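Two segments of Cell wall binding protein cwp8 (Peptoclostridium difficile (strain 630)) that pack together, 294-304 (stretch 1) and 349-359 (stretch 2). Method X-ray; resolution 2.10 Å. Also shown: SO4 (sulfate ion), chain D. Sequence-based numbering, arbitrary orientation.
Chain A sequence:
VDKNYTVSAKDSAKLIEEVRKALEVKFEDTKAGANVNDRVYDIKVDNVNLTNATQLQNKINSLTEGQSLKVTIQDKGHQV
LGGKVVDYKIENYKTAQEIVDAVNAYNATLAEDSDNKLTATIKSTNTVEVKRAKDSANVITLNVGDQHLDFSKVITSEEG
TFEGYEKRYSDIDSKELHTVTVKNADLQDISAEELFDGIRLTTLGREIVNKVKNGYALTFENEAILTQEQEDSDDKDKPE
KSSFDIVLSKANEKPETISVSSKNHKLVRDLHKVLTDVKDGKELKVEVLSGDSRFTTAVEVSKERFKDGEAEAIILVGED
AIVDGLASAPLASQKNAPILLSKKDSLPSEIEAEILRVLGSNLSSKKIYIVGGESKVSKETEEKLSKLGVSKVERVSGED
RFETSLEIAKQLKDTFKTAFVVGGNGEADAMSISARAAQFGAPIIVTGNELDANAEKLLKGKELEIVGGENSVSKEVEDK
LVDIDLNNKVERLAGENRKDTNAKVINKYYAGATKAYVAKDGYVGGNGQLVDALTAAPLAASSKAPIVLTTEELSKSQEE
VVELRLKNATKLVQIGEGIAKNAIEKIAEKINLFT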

# COMPACT_ATOMS: atom_id res chain seq x y z
N ARG A 294 -21.97 1.87 3.57
CA ARG A 294 -22.23 2.90 4.59
C ARG A 294 -22.17 2.29 6.00
O ARG A 294 -21.65 2.93 6.95
CB ARG A 294 -23.58 3.58 4.33
CG ARG A 294 -24.80 2.63 4.48
CD ARG A 294 -26.09 3.28 3.92
NE ARG A 294 -25.88 3.83 2.59
CZ ARG A 294 -26.47 4.94 2.14
NH1 ARG A 294 -26.20 5.39 0.92
NH2 ARG A 294 -27.34 5.60 2.90
N PHE A 295 -22.64 1.05 6.15
CA PHE A 295 -22.51 0.31 7.46
C PHE A 295 -21.03 0.10 7.87
O PHE A 295 -20.70 0.37 9.02
CB PHE A 295 -23.17 -1.14 7.40
CG PHE A 295 -24.60 -1.01 6.94
CD1 PHE A 295 -24.96 -1.39 5.66
CD2 PHE A 295 -25.56 -0.46 7.77
CE1 PHE A 295 -26.28 -1.21 5.20
CE2 PHE A 295 -26.87 -0.28 7.32
CZ PHE A 295 -27.22 -0.66 6.03
N THR A 296 -20.13 -0.38 6.93
CA THR A 296 -18.73 -0.64 7.37
C THR A 296 -17.93 0.70 7.48
O THR A 296 -17.03 0.82 8.36
CB THR A 296 -18.08 -1.70 6.53
OG1 THR A 296 -18.38 -1.42 5.13
CG2 THR A 296 -18.61 -3.09 6.92
N THR A 297 -18.26 1.70 6.63
CA THR A 297 -17.66 3.04 6.85
C THR A 297 -18.08 3.52 8.23
O THR A 297 -17.21 3.99 8.99
CB THR A 297 -18.12 4.03 5.80
OG1 THR A 297 -17.67 3.52 4.53
CG2 THR A 297 -17.60 5.46 6.06
N ALA A 298 -19.36 3.39 8.61
CA ALA A 298 -19.84 3.86 9.96
C ALA A 298 -19.06 3.17 11.13
O ALA A 298 -18.65 3.83 12.11
CB ALA A 298 -21.36 3.65 10.11
N VAL A 299 -18.77 1.85 10.97
CA VAL A 299 -17.90 1.17 11.95
C VAL A 299 -16.48 1.76 11.97
O VAL A 299 -15.89 1.96 13.05
CB VAL A 299 -17.82 -0.35 11.64
CG1 VAL A 299 -16.91 -1.04 12.66
CG2 VAL A 299 -19.24 -1.01 11.64
N GLU A 300 -15.89 2.03 10.76
CA GLU A 300 -14.54 2.62 10.75
C GLU A 300 -14.50 4.00 11.41
O GLU A 300 -13.47 4.31 12.04
CB GLU A 300 -13.90 2.70 9.33
CG GLU A 300 -13.70 1.32 8.69
CD GLU A 300 -12.82 0.39 9.59
OE1 GLU A 300 -11.72 0.78 9.92
OE2 GLU A 300 -13.27 -0.71 9.95
N VAL A 301 -15.56 4.83 11.28
CA VAL A 301 -15.57 6.10 12.04
C VAL A 301 -15.62 5.74 13.55
O VAL A 301 -14.87 6.32 14.34
CB VAL A 301 -16.77 7.03 11.71
CG1 VAL A 301 -16.90 8.21 12.71
CG2 VAL A 301 -16.57 7.58 10.29
N SER A 302 -16.47 4.78 13.92
CA SER A 302 -16.58 4.39 15.33
C SER A 302 -15.22 3.89 15.85
O SER A 302 -14.79 4.30 16.95
CB SER A 302 -17.65 3.33 15.53
OG SER A 302 -17.94 3.19 16.91
N LYS A 303 -14.50 3.06 15.07
CA LYS A 303 -13.17 2.67 15.56
C LYS A 303 -12.23 3.86 15.75
O LYS A 303 -11.39 3.83 16.65
CB LYS A 303 -12.55 1.66 14.65
CG LYS A 303 -13.34 0.33 14.79
CD LYS A 303 -13.11 -0.42 13.50
CE LYS A 303 -13.61 -1.85 13.54
NZ LYS A 303 -12.75 -2.67 12.65
N GLU A 304 -12.40 4.93 14.95
CA GLU A 304 -11.54 6.05 15.11
C GLU A 304 -11.90 6.80 16.35
O GLU A 304 -11.02 7.28 17.06
CB GLU A 304 -11.59 6.97 13.88
CG GLU A 304 -10.52 8.03 13.93
CD GLU A 304 -9.10 7.45 13.79
OE1 GLU A 304 -8.92 6.39 13.08
OE2 GLU A 304 -8.19 8.07 14.37
N SER A 349 -24.80 -7.59 10.96
CA SER A 349 -23.93 -8.11 11.99
C SER A 349 -22.75 -7.21 12.28
O SER A 349 -22.27 -7.21 13.41
CB SER A 349 -23.42 -9.51 11.62
OG SER A 349 -22.58 -9.54 10.48
N GLU A 350 -22.30 -6.46 11.30
CA GLU A 350 -21.17 -5.55 11.45
C GLU A 350 -21.44 -4.49 12.44
O GLU A 350 -20.57 -4.14 13.19
CB GLU A 350 -20.82 -4.88 10.09
CG GLU A 350 -20.14 -5.87 9.16
CD GLU A 350 -21.13 -6.52 8.18
OE1 GLU A 350 -20.64 -7.09 7.21
OE2 GLU A 350 -22.39 -6.44 8.38
N ILE A 351 -22.65 -3.98 12.45
CA ILE A 351 -23.10 -2.92 13.35
C ILE A 351 -23.35 -3.55 14.81
O ILE A 351 -22.99 -2.97 15.82
CB ILE A 351 -24.39 -2.32 12.76
CG1 ILE A 351 -24.08 -1.43 11.45
CG2 ILE A 351 -25.12 -1.50 13.82
CD1 ILE A 351 -23.07 -0.28 11.60
N GLU A 352 -23.97 -4.73 14.87
CA GLU A 352 -24.22 -5.39 16.14
C GLU A 352 -22.88 -5.63 16.79
O GLU A 352 -22.68 -5.28 17.97
CB GLU A 352 -24.98 -6.73 15.89
CG GLU A 352 -25.04 -7.64 17.11
CD GLU A 352 -25.92 -8.84 16.85
OE1 GLU A 352 -25.56 -9.65 16.00
OE2 GLU A 352 -26.98 -8.95 17.47
N ALA A 353 -21.93 -6.17 16.01
CA ALA A 353 -20.57 -6.43 16.47
C ALA A 353 -19.90 -5.16 16.94
O ALA A 353 -19.15 -5.24 17.91
CB ALA A 353 -19.75 -7.09 15.35
N GLU A 354 -20.16 -3.92 16.29
CA GLU A 354 -19.47 -2.67 16.75
C GLU A 354 -20.18 -2.21 18.00
O GLU A 354 -19.55 -1.63 18.88
CB GLU A 354 -19.44 -1.51 15.67
CG GLU A 354 -18.84 -0.21 16.14
CD GLU A 354 -17.30 -0.25 16.29
OE1 GLU A 354 -16.73 0.79 16.54
OE2 GLU A 354 -16.67 -1.34 16.20
N ILE A 355 -21.50 -2.41 18.08
CA ILE A 355 -22.19 -2.09 19.37
C ILE A 355 -21.47 -2.79 20.60
O ILE A 355 -21.17 -2.15 21.61
CB ILE A 355 -23.63 -2.62 19.38
CG1 ILE A 355 -24.41 -1.97 18.23
CG2 ILE A 355 -24.35 -2.28 20.84
CD1 ILE A 355 -24.62 -0.54 18.53
N LEU A 356 -21.18 -4.07 20.47
CA LEU A 356 -20.54 -4.81 21.57
C LEU A 356 -19.20 -4.28 21.89
O LEU A 356 -18.85 -4.08 23.05
CB LEU A 356 -20.42 -6.29 21.17
CG LEU A 356 -21.77 -6.98 20.98
CD1 LEU A 356 -21.51 -8.48 20.68
CD2 LEU A 356 -22.67 -6.86 22.21
N ARG A 357 -18.43 -4.00 20.87
CA ARG A 357 -17.06 -3.53 21.02
C ARG A 357 -16.98 -2.24 21.73
O ARG A 357 -16.14 -2.12 22.65
CB ARG A 357 -16.36 -3.37 19.64
CG ARG A 357 -14.83 -3.23 19.81
CD ARG A 357 -14.09 -2.67 18.57
NE ARG A 357 -14.56 -1.34 18.16
CZ ARG A 357 -14.11 -0.20 18.66
NH1 ARG A 357 -13.14 -0.20 19.57
NH2 ARG A 357 -14.63 0.96 18.24
N VAL A 358 -17.86 -1.24 21.36
CA VAL A 358 -17.68 0.06 22.01
C VAL A 358 -18.35 0.16 23.36
O VAL A 358 -17.87 0.96 24.15
CB VAL A 358 -18.12 1.24 21.08
CG1 VAL A 358 -17.35 1.19 19.77
CG2 VAL A 358 -19.63 1.20 20.81
N LEU A 359 -19.46 -0.61 23.63
CA LEU A 359 -20.12 -0.53 24.97
C LEU A 359 -19.30 -1.31 26.00
O LEU A 359 -19.19 -0.88 27.16
CB LEU A 359 -21.57 -1.10 24.98
CG LEU A 359 -22.50 -0.41 24.02
CD1 LEU A 359 -23.84 -1.14 23.97
CD2 LEU A 359 -22.63 1.07 24.41
S SO4 D . -23.60 2.31 0.15
O1 SO4 D . -24.59 3.15 -0.59
O2 SO4 D . -23.21 1.23 -0.58
O3 SO4 D . -24.13 1.81 1.34
O4 SO4 D . -22.38 3.16 0.48

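Two helices run side by side in nearly the same direction, joined by a small apolar patch near their N-terminal ends and by a polar cluster centred on a buried glutamate further along. Their axes cross at only 15° and approach to 9.4 Å, burying 425 Å² in all. The closest backbone register is at Val299 and Glu354, whose CA atoms lie 6.3 Å apart.

At the apolar end, Ile351 leaves its helix sideways, but the end of its side chain comes nearer the partner. Its CD1 lies 3.9 Å from CG2 of Val299, and its CG1 lies 4.1 Å from CD2 of Phe295, which points toward the partner helix and offers an apolar ring to the equally apolar isoleucine. Val299 points toward the neighbouring helix, and its compact, branched side chain suits so close an approach: CG2 also sits 3.7 Å from the backbone O of Glu350. Glutamate contributes through its aliphatic portion as well, since CG of Glu350 meets CG2 of Thr296 at 3.9 Å.

One turn on, the character changes. Glu354 points toward the other helix, and its buried carboxylate is neutralised by Arg357 of its own helix, one turn later. The pairing is two-pronged: Arg357 NE donates to Glu354 OE2 at 2.9 Å and Arg357 NH2 to Glu354 OE1 at 2.7 Å, both nearly linear, in a salt bridge. Across the interface, Ser302 OG donates a weak hydrogen bond to Glu354 OE1 at 2.7 Å; the position of that oxygen is less certain, because it is modelled too close to a neighbour. Ser302 points toward the partner helix, which places its hydroxyl beside the carboxylate, and OG also lies 3.5 Å from Val358 CG1.

Lys303 covers the exposed margin. Its methylene CG packs over one face of the Arg357 guanidinium, 3.7 Å from Arg357 NH2, while the NE and NH2 of that guanidinium bond the carboxylate of Glu354.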